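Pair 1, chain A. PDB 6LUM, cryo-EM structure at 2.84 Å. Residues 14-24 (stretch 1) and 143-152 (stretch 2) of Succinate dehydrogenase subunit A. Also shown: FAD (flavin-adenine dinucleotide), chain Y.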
# COMPACT_ATOMS: atom_id res chain seq x y z
N ALA A 14 -18.33 23.18 -11.13
CA ALA A 14 -18.24 21.83 -10.59
C ALA A 14 -19.62 21.26 -10.39
O ALA A 14 -19.94 20.70 -9.34
CB ALA A 14 -17.46 21.81 -9.29
N GLY A 15 -20.48 21.41 -11.37
CA GLY A 15 -21.78 20.80 -11.37
C GLY A 15 -21.74 19.46 -12.04
O GLY A 15 -20.72 18.77 -12.03
N GLY A 16 -22.84 19.10 -12.68
CA GLY A 16 -22.87 17.86 -13.42
C GLY A 16 -21.86 17.84 -14.54
O GLY A 16 -20.98 16.98 -14.57
N ALA A 17 -21.96 18.79 -15.47
CA ALA A 17 -21.06 18.79 -16.62
C ALA A 17 -19.62 19.04 -16.20
O ALA A 17 -18.70 18.42 -16.73
CB ALA A 17 -21.51 19.84 -17.63
N GLY A 18 -19.41 19.93 -15.23
CA GLY A 18 -18.05 20.23 -14.82
C GLY A 18 -17.37 19.06 -14.14
O GLY A 18 -16.22 18.75 -14.43
N MET A 19 -18.07 18.39 -13.23
CA MET A 19 -17.45 17.26 -12.57
C MET A 19 -17.37 16.03 -13.46
O MET A 19 -16.48 15.21 -13.28
CB MET A 19 -18.18 16.94 -11.27
CG MET A 19 -17.58 17.68 -10.10
SD MET A 19 -18.10 17.07 -8.51
CE MET A 19 -19.85 17.33 -8.63
N ARG A 20 -18.23 15.93 -14.47
CA ARG A 20 -18.07 14.88 -15.47
C ARG A 20 -16.81 15.11 -16.31
O ARG A 20 -15.97 14.20 -16.46
CB ARG A 20 -19.31 14.83 -16.34
CG ARG A 20 -19.32 13.72 -17.32
CD ARG A 20 -18.94 12.44 -16.66
NE ARG A 20 -19.33 11.30 -17.46
CZ ARG A 20 -18.74 10.12 -17.39
NH1 ARG A 20 -19.16 9.13 -18.15
NH2 ARG A 20 -17.71 9.94 -16.58
N ALA A 21 -16.65 16.31 -16.84
CA ALA A 21 -15.44 16.65 -17.56
C ALA A 21 -14.21 16.51 -16.69
O ALA A 21 -13.14 16.17 -17.20
CB ALA A 21 -15.53 18.07 -18.11
N ALA A 22 -14.32 16.76 -15.39
CA ALA A 22 -13.16 16.58 -14.53
C ALA A 22 -12.84 15.11 -14.32
O ALA A 22 -11.66 14.75 -14.34
CB ALA A 22 -13.39 17.25 -13.18
N VAL A 23 -13.85 14.27 -14.12
CA VAL A 23 -13.61 12.83 -14.05
C VAL A 23 -12.84 12.36 -15.27
O VAL A 23 -11.91 11.56 -15.16
CB VAL A 23 -14.95 12.08 -13.91
CG1 VAL A 23 -14.76 10.64 -14.22
CG2 VAL A 23 -15.50 12.23 -12.53
N GLU A 24 -13.20 12.88 -16.44
CA GLU A 24 -12.53 12.42 -17.66
C GLU A 24 -11.13 13.01 -17.80
O GLU A 24 -10.15 12.27 -17.96
CB GLU A 24 -13.38 12.73 -18.88
CG GLU A 24 -14.66 11.94 -18.87
CD GLU A 24 -14.43 10.45 -18.94
OE1 GLU A 24 -13.46 10.02 -19.60
OE2 GLU A 24 -15.22 9.70 -18.34
N ILE A 143 -26.66 11.65 -8.96
CA ILE A 143 -25.67 11.85 -10.02
C ILE A 143 -24.55 12.74 -9.52
O ILE A 143 -23.37 12.46 -9.73
CB ILE A 143 -26.34 12.45 -11.27
CG1 ILE A 143 -27.44 11.53 -11.77
CG2 ILE A 143 -25.34 12.65 -12.35
CD1 ILE A 143 -28.12 12.06 -12.97
N LEU A 144 -24.90 13.83 -8.84
CA LEU A 144 -23.90 14.75 -8.30
C LEU A 144 -23.03 14.07 -7.26
O LEU A 144 -21.81 14.25 -7.25
CB LEU A 144 -24.60 15.96 -7.71
CG LEU A 144 -23.91 17.31 -7.59
CD1 LEU A 144 -23.36 17.73 -8.90
CD2 LEU A 144 -24.92 18.29 -7.13
N GLN A 145 -23.63 13.29 -6.36
CA GLN A 145 -22.84 12.59 -5.36
C GLN A 145 -21.90 11.60 -6.01
O GLN A 145 -20.75 11.46 -5.58
CB GLN A 145 -23.74 11.89 -4.36
CG GLN A 145 -24.54 12.80 -3.49
CD GLN A 145 -23.74 13.39 -2.36
OE1 GLN A 145 -22.82 12.75 -1.84
NE2 GLN A 145 -24.07 14.61 -1.97
N THR A 146 -22.35 10.89 -7.03
CA THR A 146 -21.51 9.90 -7.69
C THR A 146 -20.32 10.56 -8.38
O THR A 146 -19.18 10.10 -8.27
CB THR A 146 -22.33 9.11 -8.69
OG1 THR A 146 -23.37 8.43 -8.00
CG2 THR A 146 -21.47 8.13 -9.39
N LEU A 147 -20.58 11.65 -9.10
CA LEU A 147 -19.49 12.35 -9.77
C LEU A 147 -18.51 12.93 -8.76
O LEU A 147 -17.30 12.91 -8.99
CB LEU A 147 -20.06 13.44 -10.67
CG LEU A 147 -20.93 12.87 -11.78
CD1 LEU A 147 -21.64 13.96 -12.51
CD2 LEU A 147 -20.09 12.08 -12.73
N TYR A 148 -19.01 13.43 -7.63
CA TYR A 148 -18.11 13.99 -6.63
C TYR A 148 -17.29 12.91 -5.95
O TYR A 148 -16.11 13.11 -5.67
CB TYR A 148 -18.89 14.78 -5.60
CG TYR A 148 -18.01 15.40 -4.56
CD1 TYR A 148 -16.92 16.17 -4.92
CD2 TYR A 148 -18.26 15.22 -3.22
CE1 TYR A 148 -16.12 16.73 -3.98
CE2 TYR A 148 -17.45 15.78 -2.28
CZ TYR A 148 -16.38 16.53 -2.66
OH TYR A 148 -15.58 17.09 -1.71
N GLN A 149 -17.90 11.76 -5.68
CA GLN A 149 -17.15 10.66 -5.09
C GLN A 149 -16.07 10.15 -6.03
O GLN A 149 -14.99 9.76 -5.59
CB GLN A 149 -18.09 9.53 -4.71
CG GLN A 149 -19.05 9.88 -3.61
CD GLN A 149 -20.25 8.99 -3.58
OE1 GLN A 149 -20.38 8.09 -4.40
NE2 GLN A 149 -21.13 9.22 -2.63
N ASN A 150 -16.33 10.19 -7.34
CA ASN A 150 -15.29 9.80 -8.28
C ASN A 150 -14.18 10.84 -8.36
O ASN A 150 -13.00 10.49 -8.49
CB ASN A 150 -15.89 9.56 -9.64
CG ASN A 150 -16.34 8.16 -9.80
OD1 ASN A 150 -15.61 7.32 -10.30
ND2 ASN A 150 -17.55 7.88 -9.35
N CYS A 151 -14.53 12.12 -8.31
CA CYS A 151 -13.50 13.15 -8.27
C CYS A 151 -12.68 13.06 -6.99
O CYS A 151 -11.51 13.44 -6.99
CB CYS A 151 -14.13 14.53 -8.41
SG CYS A 151 -14.75 14.90 -10.05
N VAL A 152 -13.27 12.58 -5.91
CA VAL A 152 -12.51 12.33 -4.69
C VAL A 152 -11.61 11.11 -4.85
O VAL A 152 -10.47 11.09 -4.38
CB VAL A 152 -13.46 12.18 -3.49
CG1 VAL A 152 -12.72 11.65 -2.29
CG2 VAL A 152 -14.07 13.50 -3.14
PA FAD Y . -25.12 23.55 -12.71
O1A FAD Y . -25.29 22.20 -12.06
O2A FAD Y . -26.34 24.38 -13.05
O5B FAD Y . -24.15 24.44 -11.79
C5B FAD Y . -23.10 25.21 -12.37
C4B FAD Y . -21.81 24.99 -11.59
O4B FAD Y . -20.77 25.81 -12.12
C3B FAD Y . -21.99 25.35 -10.12
O3B FAD Y . -21.86 24.17 -9.32
C2B FAD Y . -20.93 26.39 -9.81
O2B FAD Y . -20.03 25.98 -8.77
C1B FAD Y . -20.16 26.61 -11.10
N9A FAD Y . -20.21 28.04 -11.49
C8A FAD Y . -21.28 28.69 -11.99
N7A FAD Y . -20.99 29.99 -12.23
C5A FAD Y . -19.71 30.20 -11.88
C6A FAD Y . -18.78 31.35 -11.87
N6A FAD Y . -19.17 32.57 -12.31
N1A FAD Y . -17.52 31.14 -11.42
C2A FAD Y . -17.12 29.93 -10.98
N3A FAD Y . -17.92 28.84 -10.96
C4A FAD Y . -19.20 28.91 -11.39
N1 FAD Y . -33.00 18.51 -15.82
C2 FAD Y . -33.39 17.24 -16.08
O2 FAD Y . -32.91 16.66 -17.08
N3 FAD Y . -34.28 16.57 -15.31
C4 FAD Y . -34.84 17.13 -14.23
O4 FAD Y . -35.66 16.49 -13.54
C4X FAD Y . -34.46 18.51 -13.87
N5 FAD Y . -34.98 19.14 -12.79
C5X FAD Y . -34.62 20.41 -12.49
C6 FAD Y . -35.17 21.04 -11.38
C7 FAD Y . -34.80 22.34 -11.06
C7M FAD Y . -35.39 23.02 -9.85
C8 FAD Y . -33.82 23.07 -11.91
C8M FAD Y . -33.42 24.48 -11.56
C9 FAD Y . -33.27 22.45 -13.02
C9A FAD Y . -33.64 21.14 -13.34
N10 FAD Y . -33.08 20.51 -14.47
C10 FAD Y . -33.48 19.19 -14.76
C1' FAD Y . -32.12 21.20 -15.33
C2' FAD Y . -30.77 20.49 -15.26
O2' FAD Y . -30.47 20.16 -13.89
C3' FAD Y . -29.66 21.36 -15.83
O3' FAD Y . -29.66 21.25 -17.25
C4' FAD Y . -28.30 20.93 -15.28
O4' FAD Y . -28.40 20.71 -13.87
C5' FAD Y . -27.25 22.00 -15.55
O5' FAD Y . -26.14 21.81 -14.67
P FAD Y . -24.65 22.22 -15.12
O1P FAD Y . -23.75 21.03 -14.90
O2P FAD Y . -24.73 22.85 -16.49
O3P FAD Y . -24.26 23.36 -14.06

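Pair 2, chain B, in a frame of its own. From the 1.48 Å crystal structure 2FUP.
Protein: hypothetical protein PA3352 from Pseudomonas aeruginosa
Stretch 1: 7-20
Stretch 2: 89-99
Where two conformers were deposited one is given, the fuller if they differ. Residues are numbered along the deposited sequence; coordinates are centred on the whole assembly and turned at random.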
# COMPACT_ATOMS: atom_id res chain seq x y z
N THR B 7 -1.21 16.74 -4.95
CA THR B 7 -0.66 15.91 -3.84
C THR B 7 -1.30 14.57 -3.65
O THR B 7 -0.64 13.57 -3.52
CB THR B 7 -0.70 16.68 -2.55
OG1 THR B 7 -0.13 17.97 -2.76
CG2 THR B 7 0.03 15.98 -1.44
N LEU B 8 -2.62 14.51 -3.61
CA LEU B 8 -3.28 13.25 -3.34
C LEU B 8 -3.00 12.24 -4.44
O LEU B 8 -2.71 11.04 -4.14
CB LEU B 8 -4.78 13.38 -3.13
CG LEU B 8 -5.54 12.20 -2.60
CD1 LEU B 8 -5.01 11.77 -1.25
CD2 LEU B 8 -7.00 12.46 -2.43
N LEU B 9 -3.09 12.68 -5.69
CA LEU B 9 -2.83 11.76 -6.76
C LEU B 9 -1.39 11.28 -6.74
O LEU B 9 -1.13 10.11 -7.01
CB LEU B 9 -3.21 12.40 -8.10
CG LEU B 9 -3.12 11.48 -9.33
CD1 LEU B 9 -4.03 10.28 -9.25
CD2 LEU B 9 -3.53 12.34 -10.57
N ASP B 10 -0.46 12.14 -6.37
CA ASP B 10 0.97 11.75 -6.28
C ASP B 10 1.12 10.70 -5.21
O ASP B 10 1.87 9.74 -5.39
CB ASP B 10 1.83 12.96 -5.98
CG ASP B 10 3.27 12.66 -6.05
OD1 ASP B 10 3.77 12.32 -7.12
OD2 ASP B 10 3.96 12.87 -5.03
N LEU B 11 0.43 10.87 -4.09
CA LEU B 11 0.54 9.85 -3.02
C LEU B 11 0.02 8.51 -3.46
O LEU B 11 0.58 7.47 -3.15
CB LEU B 11 -0.22 10.34 -1.79
CG LEU B 11 0.41 11.52 -1.06
CD1 LEU B 11 -0.56 12.18 -0.11
CD2 LEU B 11 1.63 11.14 -0.32
N PHE B 12 -1.09 8.50 -4.18
CA PHE B 12 -1.58 7.25 -4.71
C PHE B 12 -0.59 6.66 -5.68
O PHE B 12 -0.37 5.44 -5.65
CB PHE B 12 -2.93 7.42 -5.42
CG PHE B 12 -4.10 7.43 -4.50
CD1 PHE B 12 -4.43 6.34 -3.71
CD2 PHE B 12 -4.94 8.52 -4.41
CE1 PHE B 12 -5.50 6.35 -2.87
CE2 PHE B 12 -6.06 8.53 -3.52
CZ PHE B 12 -6.34 7.42 -2.75
N ALA B 13 -0.05 7.46 -6.59
CA ALA B 13 0.92 6.94 -7.59
C ALA B 13 2.13 6.35 -6.88
O ALA B 13 2.59 5.27 -7.22
CB ALA B 13 1.37 8.07 -8.55
N GLU B 14 2.67 7.05 -5.91
CA GLU B 14 3.81 6.54 -5.17
C GLU B 14 3.48 5.23 -4.47
O GLU B 14 4.24 4.26 -4.52
CB GLU B 14 4.24 7.54 -4.10
CG GLU B 14 4.87 8.79 -4.64
CD GLU B 14 5.33 9.80 -3.57
OE1 GLU B 14 5.30 9.44 -2.35
OE2 GLU B 14 5.75 10.94 -3.99
N ASP B 15 2.30 5.16 -3.86
CA ASP B 15 1.95 3.96 -3.11
C ASP B 15 1.66 2.77 -3.99
O ASP B 15 1.96 1.63 -3.61
CB ASP B 15 0.82 4.25 -2.09
CG ASP B 15 1.35 4.91 -0.85
OD1 ASP B 15 0.63 5.03 0.16
OD2 ASP B 15 2.53 5.14 -0.85
N ILE B 16 1.09 2.98 -5.18
CA ILE B 16 0.92 1.86 -6.16
C ILE B 16 2.32 1.27 -6.51
O ILE B 16 2.51 0.06 -6.55
CB ILE B 16 0.11 2.30 -7.37
CG1 ILE B 16 -1.37 2.41 -6.99
CG2 ILE B 16 0.28 1.30 -8.49
CD1 ILE B 16 -2.15 3.30 -7.89
N GLY B 17 3.29 2.15 -6.72
CA GLY B 17 4.66 1.67 -7.02
C GLY B 17 5.17 0.89 -5.84
O GLY B 17 5.77 -0.16 -6.03
N HIS B 18 5.03 1.44 -4.63
CA HIS B 18 5.58 0.73 -3.47
C HIS B 18 4.84 -0.58 -3.20
O HIS B 18 5.48 -1.56 -2.80
CB HIS B 18 5.61 1.62 -2.24
CG HIS B 18 6.39 2.87 -2.42
ND1 HIS B 18 7.57 2.92 -3.13
CD2 HIS B 18 6.15 4.12 -1.96
CE1 HIS B 18 8.04 4.17 -3.07
NE2 HIS B 18 7.18 4.92 -2.41
N ALA B 19 3.52 -0.62 -3.38
CA ALA B 19 2.76 -1.84 -3.18
C ALA B 19 3.13 -2.89 -4.21
O ALA B 19 3.23 -4.05 -3.90
CB ALA B 19 1.29 -1.55 -3.20
N ASN B 20 3.32 -2.48 -5.46
CA ASN B 20 3.82 -3.45 -6.45
C ASN B 20 5.20 -4.01 -6.04
O ASN B 20 5.42 -5.21 -6.15
CB ASN B 20 3.93 -2.78 -7.81
CG ASN B 20 2.65 -2.84 -8.59
OD1 ASN B 20 2.07 -3.91 -8.76
ND2 ASN B 20 2.23 -1.69 -9.14
N ALA B 89 -11.41 11.19 -11.68
CA ALA B 89 -11.56 9.80 -12.15
C ALA B 89 -10.26 9.03 -11.93
O ALA B 89 -10.27 7.85 -11.55
CB ALA B 89 -11.96 9.77 -13.60
N GLU B 90 -9.12 9.70 -12.13
CA GLU B 90 -7.86 9.07 -11.88
C GLU B 90 -7.70 8.80 -10.39
O GLU B 90 -7.14 7.75 -10.03
CB GLU B 90 -6.69 9.97 -12.32
CG GLU B 90 -6.36 9.82 -13.72
CD GLU B 90 -5.74 8.49 -13.97
OE1 GLU B 90 -4.91 7.99 -13.17
OE2 GLU B 90 -6.11 7.94 -14.94
N LEU B 91 -8.06 9.74 -9.49
CA LEU B 91 -8.01 9.46 -8.06
C LEU B 91 -8.73 8.15 -7.71
O LEU B 91 -8.23 7.33 -6.93
CB LEU B 91 -8.57 10.62 -7.21
CG LEU B 91 -7.81 11.93 -7.13
CD1 LEU B 91 -8.57 13.01 -6.48
CD2 LEU B 91 -6.51 11.69 -6.38
N LEU B 92 -9.96 8.07 -8.19
CA LEU B 92 -10.79 6.89 -7.87
C LEU B 92 -10.15 5.60 -8.44
O LEU B 92 -10.08 4.58 -7.73
CB LEU B 92 -12.25 7.09 -8.32
CG LEU B 92 -13.02 8.01 -7.39
CD1 LEU B 92 -14.26 8.32 -8.19
CD2 LEU B 92 -13.33 7.40 -6.07
N ALA B 93 -9.71 5.61 -9.69
CA ALA B 93 -9.12 4.46 -10.32
C ALA B 93 -7.87 4.02 -9.54
O ALA B 93 -7.61 2.83 -9.30
CB ALA B 93 -8.76 4.78 -11.73
N ARG B 94 -7.02 4.99 -9.20
CA ARG B 94 -5.79 4.66 -8.45
C ARG B 94 -6.11 4.18 -7.03
O ARG B 94 -5.47 3.27 -6.54
CB ARG B 94 -4.82 5.87 -8.45
CG ARG B 94 -4.39 6.30 -9.82
CD ARG B 94 -3.47 5.34 -10.58
NE ARG B 94 -4.12 4.16 -11.04
CZ ARG B 94 -4.83 3.97 -12.16
NH1 ARG B 94 -5.14 4.94 -12.99
NH2 ARG B 94 -5.30 2.77 -12.40
N GLY B 95 -7.07 4.81 -6.36
CA GLY B 95 -7.44 4.35 -5.05
C GLY B 95 -7.88 2.90 -5.11
O GLY B 95 -7.58 2.09 -4.24
N ASP B 96 -8.68 2.52 -6.12
CA ASP B 96 -9.19 1.16 -6.22
C ASP B 96 -8.07 0.16 -6.55
O ASP B 96 -8.07 -0.97 -6.08
CB ASP B 96 -10.28 1.08 -7.31
CG ASP B 96 -11.52 1.86 -6.98
OD1 ASP B 96 -11.80 2.10 -5.75
OD2 ASP B 96 -12.29 2.20 -7.92
N GLU B 97 -7.14 0.58 -7.41
CA GLU B 97 -5.99 -0.26 -7.70
C GLU B 97 -5.13 -0.48 -6.47
O GLU B 97 -4.63 -1.57 -6.23
CB GLU B 97 -5.14 0.34 -8.80
CG GLU B 97 -3.95 -0.49 -9.23
CD GLU B 97 -3.16 0.14 -10.38
OE1 GLU B 97 -3.40 1.35 -10.75
OE2 GLU B 97 -2.28 -0.64 -10.87
N LEU B 98 -4.86 0.58 -5.73
CA LEU B 98 -4.13 0.43 -4.47
C LEU B 98 -4.82 -0.49 -3.52
O LEU B 98 -4.19 -1.35 -2.91
CB LEU B 98 -3.89 1.80 -3.83
CG LEU B 98 -3.05 1.77 -2.55
CD1 LEU B 98 -1.63 1.21 -2.78
CD2 LEU B 98 -2.98 3.13 -1.87
N GLY B 99 -6.16 -0.38 -3.37
CA GLY B 99 -6.84 -1.29 -2.47
C GLY B 99 -6.66 -2.73 -2.89
O GLY B 99 -6.42 -3.62 -2.05
O HOH W 1 0.13 -1.10 -11.13

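Both pairs consist of two helices packed side by side with their N-to-C directions roughly aligned. The axes cross at 32° in pair 1 and 28° in pair 2, approaching to 9.3 and 9.5 Å, and the backbones of 14 central residues superpose to 0.3 Å. The register agrees as well: G16(A) lies beside L144(A), M19(A) beside L147(A) and V23(A) beside C151(A), just as L9(B) lies beside L91(B), F12(B) beside R94(B) and I16(B) beside L98(B). No direct hydrogen bond links the helices in either pair, so packing dominates; in pair 2 one water also bridges them, its O accepting from ND2 of N20(B) (3.0 Å) and donating to OE2 of E97(B) (2.5 Å).

Near the middle of the contact, M19(A) matches F12(B), and their side-chain centres fall within 0.5 Å of each other. Each fills much the same space, but in a different manner. The long, flexible methionine sits in a hole formed by L144(A), L147(A), Y148(A) and C151(A). Its CE reaches CD1 of L144(A) at 3.5 Å, while its SD lies 3.8 Å from CB of Y148(A), at the edge of the tyrosine ring. The rigid, flat phenylalanine lies close against the helix backbone, and the position matching Y148(A) is G95(B), which has no side chain to hold the ring off. CE1 of F12(B) comes to 3.5 Å from CA of G95(B), and one ring face covers N of G95(B). A CB on that glycine would lie only 3.5 Å from CZ of F12(B).

One turn later, V23(A) matches I16(B), and C151(A) matches L98(B). In pair 1 the compact valine and the small, polarizable thiol meet with CG2 of V23(A) 3.7 Å from SG of C151(A); CB of A22(A) adds a contact to the same SG at 4.1 Å. In pair 2 the larger L98(B) becomes a knob among F12(B), D15(B), I16(B) and A19(B). Its CD2 touches CD1 of F12(B) at 4.0 Å, and its CD1 lies equally far from CB of A19(B), whose small methyl leaves the leucine space.

A marked chemical difference is L147(A) against R94(B). Leucine is simply apolar filler, its CB 4.0 Å from CB of M19(A). Arginine can take the same backbone position, though its side-chain centre falls 3.1 Å from that of the leucine, because its aliphatic stem packs while its charge is met within its own helix: CB of R94(B) lies 3.9 Å from CB of F12(B), NH1 donates to OE1 of E90(B) at 3.1 Å, and NE and NH2 each donate to OE1 of E97(B) at 2.9 Å.

At the N-terminal end, G16(A) matches L9(B). In pair 2, CB of L9(B) packs 3.8 Å from CD2 of L91(B). In pair 1, G15(A) and G16(A) lie next to FAD: a CB on G15(A) would fall 2.5 Å from FAD O1A, and N of A17(A) donates a hydrogen bond to FAD O1P at 2.9 Å. Here L144(A) packs against bare backbone, its CD1 3.9 Å from C of G15(A).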